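Local coordinates for protein putative TIM-barrel metal-dependent hydrolase (Mycobacterium avium subsp. paratuberculosis S397, PDB 4DZI) that probably hydrolyses a still unidentified substrate at a two-metal centre, as a TIM-barrel enzyme of the amidohydrolase family, at residues 12-17 with 118-123; 101-106 with 152-157; 235-240 with 261-266. All blocks are in the same frame, centred on the assembly; numbering follows the deposited sequence.

Contact 1. Residues 12-17 with 118-123; sequences VDNHYY and AFMLPT. With CD (cadmium ion), chain Q.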
ATOM      1  N   VAL C  12      11.364  19.701  14.151  1.00 11.64           N
ATOM      2  CA  VAL C  12      11.960  18.368  13.971  1.00 10.81           C
ATOM      3  C   VAL C  12      12.249  18.022  12.502  1.00  9.08           C
ATOM      4  O   VAL C  12      12.724  16.926  12.199  1.00 11.60           O
ATOM      5  CB  VAL C  12      11.117  17.244  14.624  1.00 11.33           C
ATOM      6  CG1 VAL C  12      10.824  17.574  16.118  1.00 12.58           C
ATOM      7  CG2 VAL C  12       9.815  16.987  13.863  1.00 14.42           C
ATOM      8  N   ASP C  13      11.996  18.961  11.597  1.00 12.00           N
ATOM      9  CA  ASP C  13      12.270  18.663  10.183  1.00 10.89           C
ATOM     10  C   ASP C  13      12.877  19.873   9.517  1.00  9.91           C
ATOM     11  O   ASP C  13      12.169  20.764   9.032  1.00 13.01           O
ATOM     12  CB  ASP C  13      10.993  18.298   9.422  1.00  9.17           C
ATOM     13  CG  ASP C  13      11.283  17.715   8.063  1.00 12.06           C
ATOM     14  OD1 ASP C  13      12.480  17.666   7.651  1.00 11.92           O
ATOM     15  OD2 ASP C  13      10.288  17.347   7.395  1.00 13.53           O
ATOM     16  N   ASN C  14      14.214  19.862   9.477  1.00 10.64           N
ATOM     17  CA  ASN C  14      14.934  20.866   8.701  1.00 11.29           C
ATOM     18  C   ASN C  14      15.979  20.161   7.859  1.00 10.42           C
ATOM     19  O   ASN C  14      16.367  19.039   8.139  1.00 12.25           O
ATOM     20  CB  ASN C  14      15.625  21.877   9.642  1.00 13.94           C
ATOM     21  CG  ASN C  14      14.871  23.191   9.796  1.00 16.37           C
ATOM     22  OD1 ASN C  14      15.501  24.263   9.860  1.00 16.82           O
ATOM     23  ND2 ASN C  14      13.551  23.129   9.957  1.00 15.23           N
ATOM     24  N   HIS C  15      16.400  20.815   6.772  1.00 12.20           N
ATOM     25  CA  HIS C  15      17.445  20.254   5.901  1.00 10.43           C
ATOM     26  C   HIS C  15      18.636  21.157   5.645  1.00 12.35           C
ATOM     27  O   HIS C  15      18.523  22.374   5.720  1.00 12.44           O
ATOM     28  CB  HIS C  15      16.821  19.837   4.548  1.00 11.13           C
ATOM     29  CG  HIS C  15      15.845  18.709   4.686  1.00 11.86           C
ATOM     30  ND1 HIS C  15      16.245  17.431   4.716  1.00 13.29           N
ATOM     31  CD2 HIS C  15      14.466  18.700   4.899  1.00 13.74           C
ATOM     32  CE1 HIS C  15      15.182  16.624   4.912  1.00  8.32           C
ATOM     33  NE2 HIS C  15      14.095  17.385   5.023  1.00 11.27           N
ATOM     34  N   TYR C  16      19.774  20.527   5.367  1.00 13.98           N
ATOM     35  CA  TYR C  16      20.888  21.162   4.671  1.00 15.12           C
ATOM     36  C   TYR C  16      20.886  20.616   3.237  1.00 19.44           C
ATOM     37  O   TYR C  16      20.184  19.630   2.921  1.00 13.48           O
ATOM     38  CB  TYR C  16      22.218  20.838   5.364  1.00 14.18           C
ATOM     39  CG  TYR C  16      22.325  19.398   5.740  1.00 11.64           C
ATOM     40  CD1 TYR C  16      22.601  18.410   4.777  1.00 11.93           C
ATOM     41  CD2 TYR C  16      22.122  18.984   7.061  1.00 12.98           C
ATOM     42  CE1 TYR C  16      22.663  17.065   5.134  1.00 14.83           C
ATOM     43  CE2 TYR C  16      22.171  17.633   7.423  1.00 12.71           C
ATOM     44  CZ  TYR C  16      22.455  16.681   6.456  1.00 14.22           C
ATOM     45  OH  TYR C  16      22.503  15.353   6.785  1.00 16.45           O
ATOM     46  N   TYR C  17      21.672  21.247   2.360  1.00 11.93           N
ATOM     47  CA  TYR C  17      21.914  20.691   1.037  1.00 12.42           C
ATOM     48  C   TYR C  17      23.377  20.259   1.062  1.00 13.10           C
ATOM     49  O   TYR C  17      24.292  21.064   1.337  1.00 15.11           O
ATOM     50  CB  TYR C  17      21.647  21.738  -0.032  1.00 14.65           C
ATOM     51  CG  TYR C  17      20.166  22.042  -0.205  1.00 11.81           C
ATOM     52  CD1 TYR C  17      19.260  21.011  -0.462  1.00 14.41           C
ATOM     53  CD2 TYR C  17      19.650  23.323  -0.059  1.00 11.91           C
ATOM     54  CE1 TYR C  17      17.906  21.252  -0.650  1.00 13.68           C
ATOM     55  CE2 TYR C  17      18.298  23.574  -0.209  1.00 15.57           C
ATOM     56  CZ  TYR C  17      17.419  22.535  -0.498  1.00 12.85           C
ATOM     57  OH  TYR C  17      16.077  22.802  -0.690  1.00 15.17           O
ATOM     58  N   ALA C 118      16.839  22.887  15.818  1.00 15.32           N
ATOM     59  CA  ALA C 118      16.339  22.289  14.581  1.00 21.00           C
ATOM     60  C   ALA C 118      16.950  20.906  14.464  1.00 16.65           C
ATOM     61  O   ALA C 118      18.156  20.755  14.729  1.00 16.46           O
ATOM     62  CB  ALA C 118      16.787  23.138  13.402  1.00 17.98           C
ATOM     63  N   PHE C 119      16.165  19.915  14.005  1.00 12.79           N
ATOM     64  CA  PHE C 119      16.739  18.605  13.620  1.00 11.39           C
ATOM     65  C   PHE C 119      17.202  18.802  12.180  1.00 12.82           C
ATOM     66  O   PHE C 119      16.418  19.219  11.348  1.00 16.31           O
ATOM     67  CB  PHE C 119      15.695  17.490  13.674  1.00 16.36           C
ATOM     68  CG  PHE C 119      15.189  17.162  15.062  1.00 16.57           C
ATOM     69  CD1 PHE C 119      15.466  17.961  16.169  1.00 16.67           C
ATOM     70  CD2 PHE C 119      14.387  16.042  15.234  1.00 15.25           C
ATOM     71  CE1 PHE C 119      14.964  17.614  17.428  1.00 17.89           C
ATOM     72  CE2 PHE C 119      13.888  15.693  16.473  1.00 19.87           C
ATOM     73  CZ  PHE C 119      14.186  16.476  17.579  1.00 18.24           C
ATOM     74  N   MET C 120      18.476  18.549  11.903  1.00 12.02           N
ATOM     75  CA  MET C 120      19.046  18.837  10.574  1.00 14.71           C
ATOM     76  C   MET C 120      19.253  17.504   9.859  1.00 10.51           C
ATOM     77  O   MET C 120      19.986  16.625  10.346  1.00 12.64           O
ATOM     78  CB  MET C 120      20.379  19.598  10.686  1.00 14.99           C
ATOM     79  CG  MET C 120      20.201  21.077  11.035  1.00 18.83           C
ATOM     80  SD  MET C 120      19.382  22.072   9.747  1.00 22.48           S
ATOM     81  CE  MET C 120      20.583  21.896   8.450  1.00 25.28           C
ATOM     82  N   LEU C 121      18.564  17.345   8.726  1.00 11.39           N
ATOM     83  CA  LEU C 121      18.382  16.042   8.104  1.00 12.46           C
ATOM     84  C   LEU C 121      18.865  16.132   6.660  1.00 13.16           C
ATOM     85  O   LEU C 121      18.858  17.205   6.082  1.00 12.85           O
ATOM     86  CB  LEU C 121      16.877  15.659   8.132  1.00  9.70           C
ATOM     87  CG  LEU C 121      16.246  15.817   9.520  1.00 10.42           C
ATOM     88  CD1 LEU C 121      14.776  15.461   9.479  1.00 15.00           C
ATOM     89  CD2 LEU C 121      16.922  14.904  10.535  1.00 11.87           C
ATOM     90  N   PRO C 122      19.272  14.996   6.070  1.00 10.49           N
ATOM     91  CA  PRO C 122      19.878  15.008   4.757  1.00 12.17           C
ATOM     92  C   PRO C 122      18.876  15.269   3.641  1.00 13.36           C
ATOM     93  O   PRO C 122      17.650  15.128   3.818  1.00 12.05           O
ATOM     94  CB  PRO C 122      20.433  13.569   4.585  1.00 12.97           C
ATOM     95  CG  PRO C 122      20.278  12.897   5.904  1.00 12.32           C
ATOM     96  CD  PRO C 122      19.117  13.624   6.570  1.00 12.17           C
ATOM     97  N   THR C 123      19.414  15.647   2.482  1.00 11.22           N
ATOM     98  CA  THR C 123      18.621  15.771   1.269  1.00 13.62           C
ATOM     99  C   THR C 123      19.098  14.691   0.294  1.00 15.71           C
ATOM    100  O   THR C 123      18.439  13.654   0.127  1.00 13.29           O
ATOM    101  CB  THR C 123      18.667  17.209   0.686  1.00 12.22           C
ATOM    102  OG1 THR C 123      18.145  18.112   1.685  1.00 13.01           O
ATOM    103  CG2 THR C 123      17.790  17.289  -0.578  1.00 14.41           C
TER
HETATM  104 CD    CD Q 502      12.090  16.767   5.650  1.00 12.10          CD
HETATM  105  O   HOH W   1      21.377  14.668   9.077  1.00 14.05           O
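H15 ND1 is held by two backbone carbonyls of 118-123. L121 O lies 3.0 Å from H15 ND1. P122 O lies 2.8 Å from H15 ND1, near the plane of the ring and at its edge. Both hydrogen bonds are weak and bent, consistent with one N-H shared between two carbonyls. Together they probably help to fix the rotation of the imidazole, whose NE2 lies 2.2 Å from the cadmium ion. D13 grips the same ion with both carboxylate oxygens. The D13-N14-H15 run sits where many amidohydrolases carry their HxH motif on the first barrel strand. H230, E293 and D356 complete this metal site.

The strands are parallel. N14 N donates to F119 O, and L121 N donates to N14 O at 2.8 Å. T123 OG1 donates to Y16 O at 2.8 Å, beyond the strand ends; it also bonds H359 of the second cadmium site.

The Y16 ring has L121 O over the centre of one face. M120 CE touches the edge, 3.6 Å from Y16 CD2. The M120 chain bends at chi2 (-66°) and chi3 (-63°), which turns the methyl back toward Y16. A water joins Y16 OH to M120 O. At the other end V12 CA makes a CH-pi contact over one face of the F119 ring, and the two side chains lie side by side. V12 O, buried here, has no partner in the model.

The strands of both segments belong to a parallel sheet, with 115-121 between 9-15 and 163-165. Helix 136-153 packs on Y16 and P122, and helix 378-393 on V12 and F119.

Contact 2. Residues 101-106 with 152-157; sequences QNRDAR and EDWGFD
Q101 meets the indole of W154 with its backbone, Q101 C lying 3.7 Å from W154 CZ2. A water takes Q101 O on to D153 OD2; the D153 carboxylate also forms a salt bridge with R25. The side chain of Q101 turns away and bonds Y17 through NE2.

N102 is the N-cap of helix 103-113. Its OD1 accepts from A105 N at 2.9 Å, in the carbonyl plane and on a lone pair.

R103 makes the direct polar link. R103 NE donates to W154 O at 2.9 Å with an angle of 138° at the hydrogen. The acceptor lies at the edge of the guanidinium, close to its plane. CG stands anti to the backbone N (chi1 -166°), and the extended chain lays its methylenes past W154 CE3 and carries NE to the carbonyl. Beyond it, R103 NH1 forms a salt bridge with D160. R103 N lies over one face of the indole, and a water bridges R103 N to D153 O.

R106 closes the edge of the same indole, R106 CB being 3.6 Å from W154 CZ3. Its NH2 goes on to bond H15 O and N14 OD1.

G155 is the first residue after helix 136-153 to leave helical backbone angles, and its phi is positive. The chain then leads to strand 163-165. Strand 115-121, this helix and strand 163-165 form a beta-alpha-beta crossover of the TIM barrel, with W154 packed against both strands.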
ATOM      1  N   GLN C 101      24.202  25.504   3.760  1.00 13.04           N
ATOM      2  CA  GLN C 101      25.378  24.679   3.821  1.00 13.66           C
ATOM      3  C   GLN C 101      26.381  25.091   4.897  1.00 13.61           C
ATOM      4  O   GLN C 101      27.378  24.396   5.108  1.00 18.79           O
ATOM      5  CB  GLN C 101      26.091  24.651   2.458  1.00 13.21           C
ATOM      6  CG  GLN C 101      25.158  24.287   1.302  1.00 15.17           C
ATOM      7  CD  GLN C 101      25.955  24.017   0.034  1.00 23.02           C
ATOM      8  OE1 GLN C 101      26.654  24.912  -0.448  1.00 24.53           O
ATOM      9  NE2 GLN C 101      25.862  22.804  -0.511  1.00 15.81           N
ATOM     10  N   ASN C 102      26.099  26.183   5.584  1.00 16.31           N
ATOM     11  CA  ASN C 102      27.030  26.721   6.603  1.00 17.52           C
ATOM     12  C   ASN C 102      26.360  26.880   7.963  1.00 12.32           C
ATOM     13  O   ASN C 102      25.336  27.581   8.072  1.00 14.73           O
ATOM     14  CB  ASN C 102      27.504  28.108   6.154  1.00 15.62           C
ATOM     15  CG  ASN C 102      28.533  28.724   7.102  1.00 32.36           C
ATOM     16  OD1 ASN C 102      28.197  29.485   8.013  1.00 25.54           O
ATOM     17  ND2 ASN C 102      29.795  28.408   6.874  1.00 27.89           N
ATOM     18  N   ARG C 103      26.947  26.269   8.995  1.00 13.95           N
ATOM     19  CA  ARG C 103      26.290  26.182  10.286  1.00 15.58           C
ATOM     20  C   ARG C 103      26.130  27.573  10.914  1.00 15.14           C
ATOM     21  O   ARG C 103      25.053  27.925  11.385  1.00 16.33           O
ATOM     22  CB  ARG C 103      27.063  25.249  11.223  1.00 12.28           C
ATOM     23  CG  ARG C 103      26.272  24.839  12.473  1.00 13.47           C
ATOM     24  CD  ARG C 103      27.175  24.159  13.482  1.00 17.04           C
ATOM     25  NE  ARG C 103      26.393  23.549  14.564  1.00 20.57           N
ATOM     26  CZ  ARG C 103      25.949  24.220  15.632  1.00 18.21           C
ATOM     27  NH1 ARG C 103      26.227  25.515  15.754  1.00 17.78           N
ATOM     28  NH2 ARG C 103      25.225  23.599  16.556  1.00 16.06           N
ATOM     29  N   ASP C 104      27.185  28.400  10.864  1.00 15.09           N
ATOM     30  CA  ASP C 104      27.027  29.720  11.459  1.00 16.52           C
ATOM     31  C   ASP C 104      25.928  30.529  10.795  1.00 15.64           C
ATOM     32  O   ASP C 104      25.149  31.186  11.471  1.00 17.99           O
ATOM     33  CB  ASP C 104      28.330  30.538  11.358  1.00 21.00           C
ATOM     34  CG  ASP C 104      29.439  29.997  12.212  1.00 42.35           C
ATOM     35  OD1 ASP C 104      29.185  29.147  13.092  1.00 43.71           O
ATOM     36  OD2 ASP C 104      30.590  30.445  11.999  1.00 41.54           O
ATOM     37  N   ALA C 105      25.880  30.512   9.465  1.00 13.68           N
ATOM     38  CA  ALA C 105      24.819  31.225   8.774  1.00 16.19           C
ATOM     39  C   ALA C 105      23.447  30.660   9.150  1.00 14.76           C
ATOM     40  O   ALA C 105      22.466  31.417   9.261  1.00 17.38           O
ATOM     41  CB  ALA C 105      25.012  31.175   7.259  1.00 17.52           C
ATOM     42  N   ARG C 106      23.379  29.336   9.301  1.00 16.90           N
ATOM     43  CA  ARG C 106      22.100  28.685   9.656  1.00 15.42           C
ATOM     44  C   ARG C 106      21.588  29.100  11.035  1.00 12.78           C
ATOM     45  O   ARG C 106      20.388  29.384  11.192  1.00 12.96           O
ATOM     46  CB  ARG C 106      22.214  27.153   9.569  1.00 11.18           C
ATOM     47  CG  ARG C 106      20.860  26.444   9.719  1.00 13.04           C
ATOM     48  CD  ARG C 106      19.830  27.008   8.753  1.00 13.11           C
ATOM     49  NE  ARG C 106      18.689  26.087   8.647  1.00 13.80           N
ATOM     50  CZ  ARG C 106      18.614  25.113   7.748  1.00 16.75           C
ATOM     51  NH1 ARG C 106      19.600  24.941   6.880  1.00 15.26           N
ATOM     52  NH2 ARG C 106      17.560  24.288   7.736  1.00 11.76           N
ATOM     53  N   GLU C 152      31.500  16.899  10.920  1.00 15.14           N
ATOM     54  CA  GLU C 152      32.402  18.012  10.573  1.00 15.74           C
ATOM     55  C   GLU C 152      31.713  19.325  10.192  1.00 22.81           C
ATOM     56  O   GLU C 152      32.029  20.395  10.766  1.00 19.12           O
ATOM     57  CB  GLU C 152      33.351  17.552   9.474  1.00 18.79           C
ATOM     58  CG  GLU C 152      34.278  18.626   8.917  1.00 20.36           C
ATOM     59  CD  GLU C 152      35.355  17.996   8.056  1.00 37.03           C
ATOM     60  OE1 GLU C 152      34.997  17.249   7.137  1.00 22.56           O
ATOM     61  OE2 GLU C 152      36.557  18.205   8.306  1.00 40.98           O
ATOM     62  N   ASP C 153      30.765  19.286   9.243  1.00 14.73           N
ATOM     63  CA  ASP C 153      30.131  20.528   8.783  1.00 15.10           C
ATOM     64  C   ASP C 153      28.998  21.039   9.698  1.00 14.03           C
ATOM     65  O   ASP C 153      28.782  22.269   9.809  1.00 17.67           O
ATOM     66  CB  ASP C 153      29.602  20.418   7.339  1.00 20.06           C
ATOM     67  CG  ASP C 153      30.696  20.548   6.284  1.00 18.86           C
ATOM     68  OD1 ASP C 153      31.902  20.441   6.621  1.00 18.11           O
ATOM     69  OD2 ASP C 153      30.355  20.724   5.113  1.00 16.38           O
ATOM     70  N   TRP C 154      28.268  20.108  10.326  1.00 15.42           N
ATOM     71  CA  TRP C 154      27.065  20.424  11.110  1.00 14.67           C
ATOM     72  C   TRP C 154      27.213  20.092  12.580  1.00 11.66           C
ATOM     73  O   TRP C 154      26.821  20.916  13.422  1.00 16.18           O
ATOM     74  CB  TRP C 154      25.807  19.758  10.494  1.00 15.85           C
ATOM     75  CG  TRP C 154      25.453  20.445   9.194  1.00 13.56           C
ATOM     76  CD1 TRP C 154      25.753  20.019   7.897  1.00 16.30           C
ATOM     77  CD2 TRP C 154      24.787  21.734   9.031  1.00 11.99           C
ATOM     78  NE1 TRP C 154      25.330  20.949   6.979  1.00 16.79           N
ATOM     79  CE2 TRP C 154      24.734  21.992   7.596  1.00 11.26           C
ATOM     80  CE3 TRP C 154      24.245  22.696   9.917  1.00 10.78           C
ATOM     81  CZ2 TRP C 154      24.170  23.145   7.087  1.00 12.49           C
ATOM     82  CZ3 TRP C 154      23.669  23.835   9.392  1.00 15.39           C
ATOM     83  CH2 TRP C 154      23.640  24.074   8.009  1.00 15.18           C
ATOM     84  N   GLY C 155      27.802  18.945  12.892  1.00 13.75           N
ATOM     85  CA  GLY C 155      27.967  18.483  14.263  1.00 14.74           C
ATOM     86  C   GLY C 155      26.705  17.773  14.740  1.00 11.00           C
ATOM     87  O   GLY C 155      25.612  18.344  14.666  1.00 15.57           O
ATOM     88  N   PHE C 156      26.870  16.542  15.198  1.00 14.26           N
ATOM     89  CA  PHE C 156      25.721  15.804  15.696  1.00 17.12           C
ATOM     90  C   PHE C 156      24.978  16.588  16.789  1.00 15.41           C
ATOM     91  O   PHE C 156      23.727  16.647  16.801  1.00 15.93           O
ATOM     92  CB  PHE C 156      26.105  14.415  16.198  1.00 15.37           C
ATOM     93  CG  PHE C 156      26.822  13.558  15.192  1.00 17.37           C
ATOM     94  CD1 PHE C 156      26.598  13.702  13.830  1.00 15.02           C
ATOM     95  CD2 PHE C 156      27.689  12.559  15.627  1.00 19.71           C
ATOM     96  CE1 PHE C 156      27.252  12.874  12.917  1.00 17.14           C
ATOM     97  CE2 PHE C 156      28.341  11.722  14.715  1.00 18.77           C
ATOM     98  CZ  PHE C 156      28.129  11.887  13.358  1.00 15.89           C
ATOM     99  N   ASP C 157      25.730  17.214  17.717  1.00 16.75           N
ATOM    100  CA  ASP C 157      25.091  18.091  18.692  1.00 18.41           C
ATOM    101  C   ASP C 157      26.129  18.945  19.431  1.00 18.84           C
ATOM    102  O   ASP C 157      26.600  18.591  20.524  1.00 21.83           O
ATOM    103  CB  ASP C 157      24.218  17.291  19.673  1.00 18.14           C
ATOM    104  CG  ASP C 157      23.598  18.169  20.763  1.00 22.24           C
ATOM    105  OD1 ASP C 157      23.338  19.387  20.532  1.00 20.96           O
ATOM    106  OD2 ASP C 157      23.377  17.622  21.867  1.00 21.30           O
TER
HETATM  107  O   HOH W   2      28.087  21.961   3.946  1.00 18.55           O
HETATM  108  O   HOH W   3      25.157  20.597  16.166  1.00 16.55           O
HETATM  109  O   HOH W   4      29.206  24.579   8.429  1.00 26.32           O

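Contact 3. Residues 235-240 with 261-266; sequences GYLHIA and VLLDDR. With SO4 (sulfate ion), chain J.
The R266 guanidinium has two groups at its edge, both near its plane: I239 CD1, 3.6 Å from R266 NH1, and sulfate O4, 2.7 Å from R266 NE. Here helix 237-242 packs on the end of helix 257-263 at the dimer interface. The R266 NE bond to the sulfate is almost straight, 173° at the hydrogen. The Y236 ring meets the other end of R266 obliquely, with Y236 CE2 3.6 Å from R266 CB. Ring and guanidinium planes are 67° apart.

A type II' turn from L263 to R266 leads into the next helix and brings R266 beside I239. R266 NH2 forms a salt bridge with D270 of the second subunit. The sulfate, probably from the crystallisation liquor, is also bonded by R301 and R305 of this chain and by R266 and R305 of the second subunit. Y236 OH bonds D270 of its own chain and W243 of the second subunit.

The rest is apolar. L262 CD1 reaches A240 CA, and L262 CB lies near I239 CG2. L263 has CG anti to its nitrogen (chi1 -161°), which carries the branch across to Y236 CB. Its methyl L263 CD1 ends 3.7 Å from L237 CD2.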
ATOM      1  N   GLY C 235      12.794   2.401  -2.324  1.00 13.10           N
ATOM      2  CA  GLY C 235      12.666   1.352  -3.357  1.00 15.77           C
ATOM      3  C   GLY C 235      11.229   1.074  -3.734  1.00 17.81           C
ATOM      4  O   GLY C 235      10.969   0.063  -4.425  1.00 18.22           O
ATOM      5  N   TYR C 236      10.286   1.924  -3.305  1.00 15.70           N
ATOM      6  CA  TYR C 236       8.845   1.662  -3.598  1.00 13.11           C
ATOM      7  C   TYR C 236       8.391   1.878  -5.029  1.00 28.80           C
ATOM      8  O   TYR C 236       7.292   1.486  -5.419  1.00 22.10           O
ATOM      9  CB  TYR C 236       7.910   2.336  -2.570  1.00 16.15           C
ATOM     10  CG  TYR C 236       7.683   1.460  -1.362  1.00 15.27           C
ATOM     11  CD1 TYR C 236       8.731   1.110  -0.508  1.00 17.95           C
ATOM     12  CD2 TYR C 236       6.416   0.954  -1.091  1.00 18.75           C
ATOM     13  CE1 TYR C 236       8.509   0.293   0.583  1.00 22.71           C
ATOM     14  CE2 TYR C 236       6.175   0.145  -0.007  1.00 13.42           C
ATOM     15  CZ  TYR C 236       7.216  -0.188   0.829  1.00 18.12           C
ATOM     16  OH  TYR C 236       6.998  -1.021   1.888  1.00 16.36           O
ATOM     17  N   LEU C 237       9.236   2.488  -5.839  1.00 18.41           N
ATOM     18  CA  LEU C 237       8.898   2.518  -7.260  1.00 19.39           C
ATOM     19  C   LEU C 237       8.745   1.107  -7.847  1.00 28.80           C
ATOM     20  O   LEU C 237       8.239   0.992  -8.948  1.00 20.53           O
ATOM     21  CB  LEU C 237       9.895   3.351  -8.054  1.00 30.26           C
ATOM     22  CG  LEU C 237       9.720   4.850  -7.816  1.00 34.77           C
ATOM     23  CD1 LEU C 237      10.842   5.639  -8.480  1.00 52.24           C
ATOM     24  CD2 LEU C 237       8.366   5.338  -8.299  1.00 32.61           C
ATOM     25  N   HIS C 238       9.166   0.051  -7.135  1.00 34.27           N
ATOM     26  CA  HIS C 238       8.925  -1.335  -7.641  1.00 26.66           C
ATOM     27  C   HIS C 238       7.450  -1.683  -7.821  1.00 32.93           C
ATOM     28  O   HIS C 238       7.097  -2.492  -8.685  1.00 30.44           O
ATOM     29  CB  HIS C 238       9.679  -2.415  -6.847  1.00 29.21           C
ATOM     30  CG  HIS C 238       9.097  -2.727  -5.476  1.00 53.29           C
ATOM     31  ND1 HIS C 238       8.272  -3.773  -5.255  1.00 87.95           N
ATOM     32  CD2 HIS C 238       9.287  -2.111  -4.231  1.00105.99           C
ATOM     33  CE1 HIS C 238       7.933  -3.814  -3.943  1.00 56.82           C
ATOM     34  NE2 HIS C 238       8.556  -2.796  -3.319  1.00 50.80           N
ATOM     35  N   ILE C 239       6.575  -1.056  -7.044  1.00 25.28           N
ATOM     36  CA  ILE C 239       5.132  -1.235  -7.228  1.00 28.43           C
ATOM     37  C   ILE C 239       4.657  -0.644  -8.555  1.00 34.35           C
ATOM     38  O   ILE C 239       3.987  -1.314  -9.357  1.00 31.36           O
ATOM     39  CB  ILE C 239       4.307  -0.627  -6.068  1.00 24.67           C
ATOM     40  CG1 ILE C 239       4.697  -1.273  -4.729  1.00 31.24           C
ATOM     41  CG2 ILE C 239       2.811  -0.821  -6.341  1.00 23.57           C
ATOM     42  CD1 ILE C 239       3.766  -0.915  -3.589  1.00 39.91           C
ATOM     43  N   ALA C 240       4.989   0.617  -8.802  1.00 28.85           N
ATOM     44  CA  ALA C 240       4.667   1.204 -10.102  1.00 27.26           C
ATOM     45  C   ALA C 240       5.268   0.343 -11.216  1.00 30.37           C
ATOM     46  O   ALA C 240       4.656   0.179 -12.277  1.00 28.51           O
ATOM     47  CB  ALA C 240       5.160   2.646 -10.193  1.00 32.46           C
ATOM     48  N   VAL C 261       0.348   7.669  -6.948  1.00 18.13           N
ATOM     49  CA  VAL C 261      -0.861   7.130  -6.367  1.00 12.98           C
ATOM     50  C   VAL C 261      -0.547   5.735  -5.812  1.00 13.70           C
ATOM     51  O   VAL C 261      -1.088   5.331  -4.788  1.00 17.09           O
ATOM     52  CB  VAL C 261      -1.987   7.055  -7.428  1.00 12.22           C
ATOM     53  CG1 VAL C 261      -3.184   6.355  -6.841  1.00 12.46           C
ATOM     54  CG2 VAL C 261      -2.382   8.450  -7.917  1.00 13.89           C
ATOM     55  N   LEU C 262       0.325   5.002  -6.506  1.00 14.65           N
ATOM     56  CA  LEU C 262       0.692   3.650  -6.061  1.00 13.39           C
ATOM     57  C   LEU C 262       1.731   3.647  -4.971  1.00 22.64           C
ATOM     58  O   LEU C 262       2.003   2.580  -4.381  1.00 23.48           O
ATOM     59  CB  LEU C 262       1.303   2.873  -7.237  1.00 17.42           C
ATOM     60  CG  LEU C 262       0.297   2.614  -8.350  1.00 17.39           C
ATOM     61  CD1 LEU C 262       0.938   1.807  -9.464  1.00 17.76           C
ATOM     62  CD2 LEU C 262      -0.909   1.859  -7.805  1.00 21.09           C
ATOM     63  N   LEU C 263       2.381   4.789  -4.770  1.00 20.03           N
ATOM     64  CA  LEU C 263       3.488   4.865  -3.800  1.00 26.69           C
ATOM     65  C   LEU C 263       3.073   5.544  -2.493  1.00 17.29           C
ATOM     66  O   LEU C 263       3.108   4.937  -1.419  1.00 16.01           O
ATOM     67  CB  LEU C 263       4.673   5.601  -4.423  1.00 22.30           C
ATOM     68  CG  LEU C 263       6.044   5.410  -3.770  1.00 30.28           C
ATOM     69  CD1 LEU C 263       7.129   5.614  -4.819  1.00 39.83           C
ATOM     70  CD2 LEU C 263       6.211   6.375  -2.617  1.00 39.01           C
ATOM     71  N   ASP C 264       2.690   6.807  -2.622  1.00 18.80           N
ATOM     72  CA  ASP C 264       2.214   7.631  -1.521  1.00 16.26           C
ATOM     73  C   ASP C 264       3.000   7.354  -0.247  1.00 16.50           C
ATOM     74  O   ASP C 264       4.240   7.516  -0.242  1.00 15.03           O
ATOM     75  CB  ASP C 264       0.715   7.423  -1.296  1.00 18.68           C
ATOM     76  CG  ASP C 264       0.075   8.577  -0.505  1.00 20.08           C
ATOM     77  OD1 ASP C 264       0.611   9.717  -0.539  1.00 27.23           O
ATOM     78  OD2 ASP C 264      -0.958   8.356   0.167  1.00 20.61           O
ATOM     79  N   ASP C 265       2.287   6.976   0.806  1.00 15.51           N
ATOM     80  CA  ASP C 265       2.897   6.789   2.126  1.00 15.96           C
ATOM     81  C   ASP C 265       3.089   5.305   2.505  1.00 16.26           C
ATOM     82  O   ASP C 265       3.135   4.938   3.698  1.00 11.99           O
ATOM     83  CB  ASP C 265       2.071   7.536   3.185  1.00 15.11           C
ATOM     84  CG  ASP C 265       0.660   6.997   3.300  1.00 17.66           C
ATOM     85  OD1 ASP C 265       0.295   6.112   2.460  1.00 14.58           O
ATOM     86  OD2 ASP C 265      -0.081   7.441   4.222  1.00 18.39           O
ATOM     87  N   ARG C 266       3.254   4.439   1.498  1.00 12.53           N
ATOM     88  CA  ARG C 266       3.334   3.022   1.806  1.00  9.06           C
ATOM     89  C   ARG C 266       4.618   2.653   2.533  1.00 11.66           C
ATOM     90  O   ARG C 266       4.641   1.748   3.365  1.00 13.57           O
ATOM     91  CB  ARG C 266       3.228   2.182   0.530  1.00 15.59           C
ATOM     92  CG  ARG C 266       1.829   2.305  -0.012  1.00 16.09           C
ATOM     93  CD  ARG C 266       1.560   1.386  -1.195  1.00 22.92           C
ATOM     94  NE  ARG C 266       0.121   1.237  -1.361  1.00 21.90           N
ATOM     95  CZ  ARG C 266      -0.444   0.597  -2.386  1.00 31.93           C
ATOM     96  NH1 ARG C 266       0.328   0.047  -3.314  1.00 22.83           N
ATOM     97  NH2 ARG C 266      -1.770   0.489  -2.471  1.00 20.28           N
TER
HETATM   98  S   SO4 J 506      -2.243   1.409   1.629  1.00 24.62           S
HETATM   99  O1  SO4 J 506      -2.417  -0.028   1.571  1.00 21.83           O
HETATM  100  O2  SO4 J 506      -3.382   2.190   2.186  1.00 24.84           O
HETATM  101  O3  SO4 J 506      -1.190   1.529   2.678  1.00 55.87           O
HETATM  102  O4  SO4 J 506      -1.636   2.146   0.535  1.00 24.54           O

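How the contacts relate
From the N terminus, strand 9-15 supplies the first half of contact 1. The chain then reaches 101-106, the first half of contact 2, before strand 115-121 closes contact 1. Helix 136-153 follows and its end closes contact 2. The two contacts therefore cross along the chain. They also touch: R106 of contact 2 reaches the first strand, and W154 packs on Y16. Together they join the first barrel strands to the helices outside them. Contact 3 comes later, in series, and closes a short excursion after strand 227-230. Its centre lies about 24 Å from that of contact 1, at the subunit interface.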